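Local coordinates for protein MdcD (PDB 5VIP) that pairs with MdcE in a malonate decarboxylase hetero-dimer and probably takes part in decarboxylating the malonyl group carried on the acyl carrier protein, at residues B[31-35]-B[60-64]; B[93-98]-B[135-140]; B[57-61]-B[73-77]. The contacts are given in a common frame with arbitrary orientation. Residue numbers count along the deposited sequence, not the author numbering.

Contact 1. Residues B[31-35]-B[60-64]; sequences FRELL and VVARG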
loop_
_atom_site.group_PDB
_atom_site.type_symbol
_atom_site.label_atom_id
_atom_site.label_comp_id
_atom_site.label_asym_id
_atom_site.label_seq_id
_atom_site.Cartn_x
_atom_site.Cartn_y
_atom_site.Cartn_z
ATOM N N PHE B 31 21.774 -11.232 -16.696
ATOM C CA PHE B 31 21.754 -10.420 -15.477
ATOM C C PHE B 31 22.586 -9.140 -15.599
ATOM O O PHE B 31 23.783 -9.171 -15.846
ATOM C CB PHE B 31 22.250 -11.237 -14.282
ATOM C CG PHE B 31 22.376 -10.444 -13.009
ATOM C CD1 PHE B 31 21.285 -10.262 -12.179
ATOM C CD2 PHE B 31 23.588 -9.883 -12.638
ATOM C CE1 PHE B 31 21.400 -9.540 -10.992
ATOM C CE2 PHE B 31 23.704 -9.145 -11.462
ATOM C CZ PHE B 31 22.603 -8.973 -10.642
ATOM N N ARG B 32 21.930 -8.017 -15.374
ATOM C CA ARG B 32 22.529 -6.708 -15.551
ATOM C C ARG B 32 22.032 -5.816 -14.414
ATOM O O ARG B 32 20.858 -5.424 -14.418
ATOM C CB ARG B 32 22.117 -6.178 -16.932
ATOM C CG ARG B 32 22.749 -4.921 -17.390
ATOM C CD ARG B 32 22.602 -4.760 -18.910
ATOM N NE ARG B 32 21.220 -4.692 -19.408
ATOM C CZ ARG B 32 20.428 -3.625 -19.296
ATOM N NH1 ARG B 32 20.854 -2.541 -18.661
ATOM N NH2 ARG B 32 19.198 -3.648 -19.806
ATOM N N GLU B 33 22.877 -5.513 -13.429
ATOM C CA GLU B 33 22.408 -4.710 -12.294
ATOM C C GLU B 33 22.426 -3.198 -12.541
ATOM O O GLU B 33 23.432 -2.639 -12.981
ATOM C CB GLU B 33 23.218 -5.027 -11.032
ATOM C CG GLU B 33 22.684 -4.251 -9.831
ATOM C CD GLU B 33 23.304 -4.647 -8.502
ATOM O OE1 GLU B 33 24.158 -5.568 -8.480
ATOM O OE2 GLU B 33 22.909 -4.040 -7.468
ATOM N N LEU B 34 21.302 -2.540 -12.258
ATOM C CA LEU B 34 21.203 -1.087 -12.405
ATOM C C LEU B 34 21.554 -0.397 -11.099
ATOM O O LEU B 34 21.307 -0.945 -10.028
ATOM C CB LEU B 34 19.798 -0.663 -12.827
ATOM C CG LEU B 34 19.140 -1.424 -13.980
ATOM C CD1 LEU B 34 17.828 -0.739 -14.366
ATOM C CD2 LEU B 34 20.060 -1.529 -15.194
ATOM N N LEU B 35 22.099 0.815 -11.190
ATOM C CA LEU B 35 22.379 1.614 -9.993
ATOM C C LEU B 35 23.240 0.821 -9.034
ATOM O O LEU B 35 23.013 0.817 -7.821
ATOM C CB LEU B 35 21.082 2.052 -9.295
ATOM C CG LEU B 35 20.411 3.337 -9.780
ATOM C CD1 LEU B 35 19.747 3.145 -11.140
ATOM C CD2 LEU B 35 19.407 3.832 -8.739
ATOM N N VAL B 60 18.476 -4.687 -4.738
ATOM C CA VAL B 60 19.051 -4.989 -6.033
ATOM C C VAL B 60 17.995 -4.792 -7.119
ATOM O O VAL B 60 16.930 -5.403 -7.067
ATOM C CB VAL B 60 19.581 -6.433 -6.091
ATOM C CG1 VAL B 60 20.240 -6.705 -7.452
ATOM C CG2 VAL B 60 20.565 -6.685 -4.952
ATOM N N VAL B 61 18.264 -3.922 -8.080
ATOM C CA VAL B 61 17.399 -3.839 -9.249
ATOM C C VAL B 61 18.201 -4.343 -10.430
ATOM O O VAL B 61 19.303 -3.840 -10.707
ATOM C CB VAL B 61 16.889 -2.416 -9.516
ATOM C CG1 VAL B 61 16.263 -2.340 -10.905
ATOM C CG2 VAL B 61 15.883 -2.017 -8.439
ATOM N N ALA B 62 17.671 -5.351 -11.112
ATOM C CA ALA B 62 18.416 -5.962 -12.207
ATOM C C ALA B 62 17.555 -6.131 -13.434
ATOM O O ALA B 62 16.368 -6.424 -13.332
ATOM C CB ALA B 62 18.980 -7.303 -11.776
ATOM N N ARG B 63 18.166 -5.939 -14.597
ATOM C CA ARG B 63 17.515 -6.201 -15.866
ATOM C C ARG B 63 18.009 -7.544 -16.384
ATOM O O ARG B 63 19.103 -8.002 -16.031
ATOM C CB ARG B 63 17.799 -5.075 -16.857
ATOM C CG ARG B 63 17.046 -3.778 -16.543
ATOM C CD ARG B 63 15.601 -3.866 -17.053
ATOM N NE ARG B 63 15.538 -3.346 -18.414
ATOM C CZ ARG B 63 14.880 -3.899 -19.417
ATOM N NH1 ARG B 63 14.183 -5.022 -19.242
ATOM N NH2 ARG B 63 14.923 -3.319 -20.609
ATOM N N GLY B 64 17.189 -8.207 -17.192
ATOM C CA GLY B 64 17.571 -9.503 -17.716
ATOM C C GLY B 64 16.460 -10.089 -18.547
ATOM O O GLY B 64 15.532 -9.370 -18.946
HETATM O O HOH W 1 20.727 -2.265 -7.852
#
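The ring of Phe31 swings back over Ala62, with Phe31 CE1 only 3.4 Å from Ala62 CB, although the CA-to-CB bond of Phe31 points away from the other strand. Ala62 and its antiparallel non-hydrogen-bonded partner Glu33 share one face of the sheet. Arg32, Leu34, Val61 and Arg63 lie on the other, where Leu34 CD1 packs 3.8 Å from Arg63 CG. Arg32 and Arg63 form the hydrogen-bonded pair: Arg63 N gives to Arg32 O at 2.7 Å, and Arg32 N to Arg63 O at 2.9 Å. This adds 32-34 as the outermost strand, within this chain, of the mixed sheet in the carboxyltransferase domain, a member of the ClpP/crotonase group. The arginines run side by side, Arg32 NH2 3.9 Å from Arg63 NE, and each makes a salt bridge outside these two segments, to the backbone of the MdcE chain, consistent with two like charges lying so close. Further along, Leu34 N still donates to Val61 O at 2.8 Å, but the strands, at 137° to each other, spread apart, leaving Leu34 O 4.7 Å from Val61 N. A water fills that gap: it accepts from Val61 N at 3.0 Å and donates to Leu34 O at 2.6 Å and to Glu33 OE2 at 2.8 Å. The other carboxylate oxygen of Glu33 makes a salt bridge to Arg19.

Contact 2. Residues B[93-98]-B[135-140]; sequences IAGALE and EIQAAI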
loop_
_atom_site.group_PDB
_atom_site.type_symbol
_atom_site.label_atom_id
_atom_site.label_comp_id
_atom_site.label_asym_id
_atom_site.label_seq_id
_atom_site.Cartn_x
_atom_site.Cartn_y
_atom_site.Cartn_z
ATOM N N ILE B 93 12.629 0.500 -6.395
ATOM C CA ILE B 93 11.597 -0.484 -6.692
ATOM C C ILE B 93 10.467 0.170 -7.485
ATOM O O ILE B 93 10.057 -0.347 -8.517
ATOM C CB ILE B 93 11.048 -1.118 -5.417
ATOM C CG1 ILE B 93 12.176 -1.826 -4.640
ATOM C CG2 ILE B 93 9.916 -2.110 -5.754
ATOM C CD1 ILE B 93 11.749 -2.309 -3.257
ATOM N N ALA B 94 9.966 1.304 -6.996
ATOM C CA ALA B 94 8.876 2.012 -7.669
ATOM C C ALA B 94 9.259 2.374 -9.095
ATOM O O ALA B 94 8.477 2.172 -10.026
ATOM C CB ALA B 94 8.485 3.281 -6.876
ATOM N N GLY B 95 10.468 2.904 -9.270
ATOM C CA GLY B 95 10.919 3.332 -10.581
ATOM C C GLY B 95 11.098 2.183 -11.555
ATOM O O GLY B 95 10.836 2.329 -12.746
ATOM N N ALA B 96 11.541 1.037 -11.054
ATOM C CA ALA B 96 11.685 -0.145 -11.909
ATOM C C ALA B 96 10.311 -0.597 -12.414
ATOM O O ALA B 96 10.146 -0.918 -13.592
ATOM C CB ALA B 96 12.368 -1.260 -11.159
ATOM N N LEU B 97 9.332 -0.612 -11.514
ATOM C CA LEU B 97 7.969 -0.986 -11.886
ATOM C C LEU B 97 7.351 0.022 -12.843
ATOM O O LEU B 97 6.620 -0.351 -13.761
ATOM C CB LEU B 97 7.102 -1.127 -10.628
ATOM C CG LEU B 97 7.403 -2.377 -9.792
ATOM C CD1 LEU B 97 6.946 -2.214 -8.344
ATOM C CD2 LEU B 97 6.704 -3.572 -10.424
ATOM N N GLU B 98 7.619 1.301 -12.616
ATOM C CA GLU B 98 7.107 2.344 -13.504
ATOM C C GLU B 98 7.662 2.223 -14.924
ATOM O O GLU B 98 6.936 2.394 -15.902
ATOM C CB GLU B 98 7.434 3.729 -12.929
ATOM C CG GLU B 98 6.637 4.049 -11.665
ATOM C CD GLU B 98 7.243 5.175 -10.831
ATOM O OE1 GLU B 98 8.250 5.773 -11.265
ATOM O OE2 GLU B 98 6.712 5.451 -9.734
ATOM N N GLU B 135 3.873 4.480 -3.822
ATOM C CA GLU B 135 4.262 4.557 -5.230
ATOM C C GLU B 135 4.527 3.186 -5.831
ATOM O O GLU B 135 4.226 2.956 -7.003
ATOM C CB GLU B 135 5.508 5.445 -5.412
ATOM C CG GLU B 135 5.197 6.928 -5.282
ATOM C CD GLU B 135 6.425 7.793 -5.068
ATOM O OE1 GLU B 135 7.565 7.286 -5.203
ATOM O OE2 GLU B 135 6.239 8.994 -4.756
ATOM N N ILE B 136 5.121 2.294 -5.041
ATOM C CA ILE B 136 5.293 0.907 -5.458
ATOM C C ILE B 136 3.944 0.246 -5.702
ATOM O O ILE B 136 3.744 -0.452 -6.703
ATOM C CB ILE B 136 6.085 0.115 -4.399
ATOM C CG1 ILE B 136 7.517 0.653 -4.358
ATOM C CG2 ILE B 136 6.024 -1.382 -4.690
ATOM C CD1 ILE B 136 8.279 0.353 -3.083
ATOM N N GLN B 137 3.008 0.471 -4.787
ATOM C CA GLN B 137 1.679 -0.123 -4.914
ATOM C C GLN B 137 0.968 0.396 -6.165
ATOM O O GLN B 137 0.420 -0.392 -6.946
ATOM C CB GLN B 137 0.853 0.138 -3.653
ATOM C CG GLN B 137 1.357 -0.702 -2.486
ATOM C CD GLN B 137 0.763 -0.291 -1.162
ATOM O OE1 GLN B 137 0.026 0.685 -1.078
ATOM N NE2 GLN B 137 1.084 -1.034 -0.118
ATOM N N ALA B 138 1.035 1.704 -6.388
ATOM C CA ALA B 138 0.478 2.309 -7.599
ATOM C C ALA B 138 1.068 1.720 -8.872
ATOM O O ALA B 138 0.346 1.474 -9.841
ATOM C CB ALA B 138 0.703 3.835 -7.594
ATOM N N ALA B 139 2.383 1.516 -8.875
ATOM C CA ALA B 139 3.061 1.020 -10.066
ATOM C C ALA B 139 2.697 -0.439 -10.347
ATOM O O ALA B 139 2.648 -0.868 -11.503
ATOM C CB ALA B 139 4.575 1.185 -9.921
ATOM N N ILE B 140 2.431 -1.205 -9.294
ATOM C CA ILE B 140 2.043 -2.600 -9.489
ATOM C C ILE B 140 0.679 -2.680 -10.166
ATOM O O ILE B 140 0.477 -3.461 -11.103
ATOM C CB ILE B 140 2.013 -3.369 -8.153
ATOM C CG1 ILE B 140 3.451 -3.645 -7.697
ATOM C CG2 ILE B 140 1.240 -4.698 -8.305
ATOM C CD1 ILE B 140 3.536 -4.039 -6.254
HETATM O O HOH W 2 4.309 4.857 -9.017
#
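Two small residues let these helices come close: Ala94 on one and Ala139 on the other, with the axes 8.4 Å apart and nearly parallel, at 16°. Ile136 fills the hollow left by Ala94, its CG1 3.8 Å from Ala94 CB, and spreads to Ile93 and Leu97, where Ile136 CG2 meets Leu97 CD1 at 3.9 Å. In return Leu97 is the bump of the first helix. It drops between Ile136, Ala139 and Ile140, with Leu97 CB 3.5 Å from Ala139 CB and Leu97 CD1 3.8 Å from Ile140 CG1. Both helices are connections of the beta-alpha-beta kind: 87-105 leads from strand 69-76 to its parallel neighbour 111-115, and 126-143 from there to 150-153. On the side that meets MdcE the packing turns polar. A water donates to Glu98 OE2 at 2.6 Å and to Glu135 O at 2.8 Å. The carboxylates of Glu98 and Glu135 make their salt bridges outside the two segments, to basic side chains of the MdcE chain.

Contact 3. Residues B[57-61]-B[73-77]; sequences DGVVV and LAAIE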
loop_
_atom_site.group_PDB
_atom_site.type_symbol
_atom_site.label_atom_id
_atom_site.label_comp_id
_atom_site.label_asym_id
_atom_site.label_seq_id
_atom_site.Cartn_x
_atom_site.Cartn_y
_atom_site.Cartn_z
ATOM N N ASP B 57 22.294 0.393 0.386
ATOM C CA ASP B 57 20.936 0.827 0.079
ATOM C C ASP B 57 19.939 -0.315 0.293
ATOM O O ASP B 57 18.798 -0.092 0.687
ATOM C CB ASP B 57 20.864 1.338 -1.349
ATOM C CG ASP B 57 21.099 0.246 -2.363
ATOM O OD1 ASP B 57 22.258 -0.212 -2.506
ATOM O OD2 ASP B 57 20.115 -0.153 -3.017
ATOM N N GLY B 58 20.377 -1.541 0.036
ATOM C CA GLY B 58 19.605 -2.704 0.430
ATOM C C GLY B 58 18.626 -3.261 -0.587
ATOM O O GLY B 58 17.893 -4.186 -0.265
ATOM N N VAL B 59 18.594 -2.702 -1.796
ATOM C CA VAL B 59 17.790 -3.291 -2.876
ATOM C C VAL B 59 18.611 -3.501 -4.146
ATOM O O VAL B 59 19.354 -2.609 -4.570
ATOM C CB VAL B 59 16.566 -2.422 -3.230
ATOM C CG1 VAL B 59 15.777 -3.065 -4.383
ATOM C CG2 VAL B 59 15.655 -2.276 -2.019
ATOM N N VAL B 60 18.476 -4.687 -4.738
ATOM C CA VAL B 60 19.051 -4.989 -6.033
ATOM C C VAL B 60 17.995 -4.792 -7.119
ATOM O O VAL B 60 16.930 -5.403 -7.067
ATOM C CB VAL B 60 19.581 -6.433 -6.091
ATOM C CG1 VAL B 60 20.240 -6.705 -7.452
ATOM C CG2 VAL B 60 20.565 -6.685 -4.952
ATOM N N VAL B 61 18.264 -3.922 -8.080
ATOM C CA VAL B 61 17.399 -3.839 -9.249
ATOM C C VAL B 61 18.201 -4.343 -10.430
ATOM O O VAL B 61 19.303 -3.840 -10.707
ATOM C CB VAL B 61 16.889 -2.416 -9.516
ATOM C CG1 VAL B 61 16.263 -2.340 -10.905
ATOM C CG2 VAL B 61 15.883 -2.017 -8.439
ATOM N N LEU B 73 13.886 -7.191 -12.184
ATOM C CA LEU B 73 13.810 -7.918 -10.934
ATOM C C LEU B 73 14.202 -6.942 -9.842
ATOM O O LEU B 73 15.227 -6.278 -9.960
ATOM C CB LEU B 73 14.752 -9.137 -10.974
ATOM C CG LEU B 73 14.623 -10.272 -9.970
ATOM C CD1 LEU B 73 15.289 -11.540 -10.511
ATOM C CD2 LEU B 73 15.244 -9.876 -8.640
ATOM N N ALA B 74 13.372 -6.799 -8.810
ATOM C CA ALA B 74 13.787 -6.048 -7.639
ATOM C C ALA B 74 13.847 -7.010 -6.470
ATOM O O ALA B 74 12.874 -7.708 -6.190
ATOM C CB ALA B 74 12.823 -4.868 -7.352
ATOM N N ALA B 75 14.994 -7.056 -5.795
ATOM C CA ALA B 75 15.197 -7.963 -4.674
ATOM C C ALA B 75 15.680 -7.181 -3.459
ATOM O O ALA B 75 16.680 -6.470 -3.533
ATOM C CB ALA B 75 16.189 -9.051 -5.025
ATOM N N ILE B 76 14.970 -7.319 -2.347
ATOM C CA ILE B 76 15.351 -6.618 -1.125
ATOM C C ILE B 76 16.275 -7.508 -0.313
ATOM O O ILE B 76 16.026 -8.707 -0.152
ATOM C CB ILE B 76 14.116 -6.217 -0.298
ATOM C CG1 ILE B 76 13.168 -5.387 -1.170
ATOM C CG2 ILE B 76 14.540 -5.449 0.957
ATOM C CD1 ILE B 76 11.826 -5.086 -0.530
ATOM N N GLU B 77 17.367 -6.929 0.161
ATOM C CA GLU B 77 18.308 -7.667 0.985
ATOM C C GLU B 77 17.865 -7.598 2.442
ATOM O O GLU B 77 18.090 -6.599 3.127
ATOM C CB GLU B 77 19.727 -7.115 0.818
ATOM C CG GLU B 77 20.779 -7.848 1.654
ATOM C CD GLU B 77 20.780 -9.357 1.421
ATOM O OE1 GLU B 77 21.369 -9.804 0.409
ATOM O OE2 GLU B 77 20.187 -10.093 2.251
#
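Three short backbone bonds hold these strands in antiparallel register. Val60 N donates to Ala75 O and Ala75 N to Val60 O, both at 2.8 Å, making Val60 and Ala75 the hydrogen-bonded pair; two residues further along, Glu77 N gives to Gly58 O, again at 2.8 Å and almost straight. In the non-hydrogen-bonded pairs Val59–Ile76 and Val61–Ala74 the backbone turns outward. Val61 O takes the amide of Leu34, and Ala74 and Ile76 bond to strand 111-115. Val59 N, at the start of its strand, gives to Asp57 OD2 at 3.2 Å, an Asx turn that passes through Gly58, whose positive phi would jam a CB against the preceding carbonyl. Asp57 OD2 and Val59 O are both acceptors yet lie 3.0 Å apart; Lys92 NZ serves both, by a salt bridge to the aspartate and a hydrogen bond to the carbonyl. Just past the end of the other strand, Glu77 sets its carboxylate on the amides of Ala18 and Ala79. Val59, Val61, Ala74 and Ile76 share the face toward helix 87-105, while Val60 and Ala75 face helix 18-25. The whole is an antiparallel beta hairpin built into a sheet covered by helices, consistent with the ClpP/crotonase fold.

In the fold
From the N terminus the chain passes helix 18-25 and lays down 31-35. Contact 1 closes a loop, its residues 37-56 not modelled, when 60-64 returns alongside. Contact 3 begins on the stretch where contact 1 ends, so the two neither nest nor cross: they share Val60 and Val61, and strand 59-66 sits between 32-34 and 69-76. Contact 3 ends the hairpin at 73-77, and the chain then rises into helix 87-105. Contact 2 follows in series, its loop enclosing strand 111-115 and closing on helix 126-143. Helix 87-105 ties the group together: Ile93 packs on Val59, Ala74 and Ile76 of contact 3, and Ala96 on Val61, which belongs to contacts 1 and 3 alike.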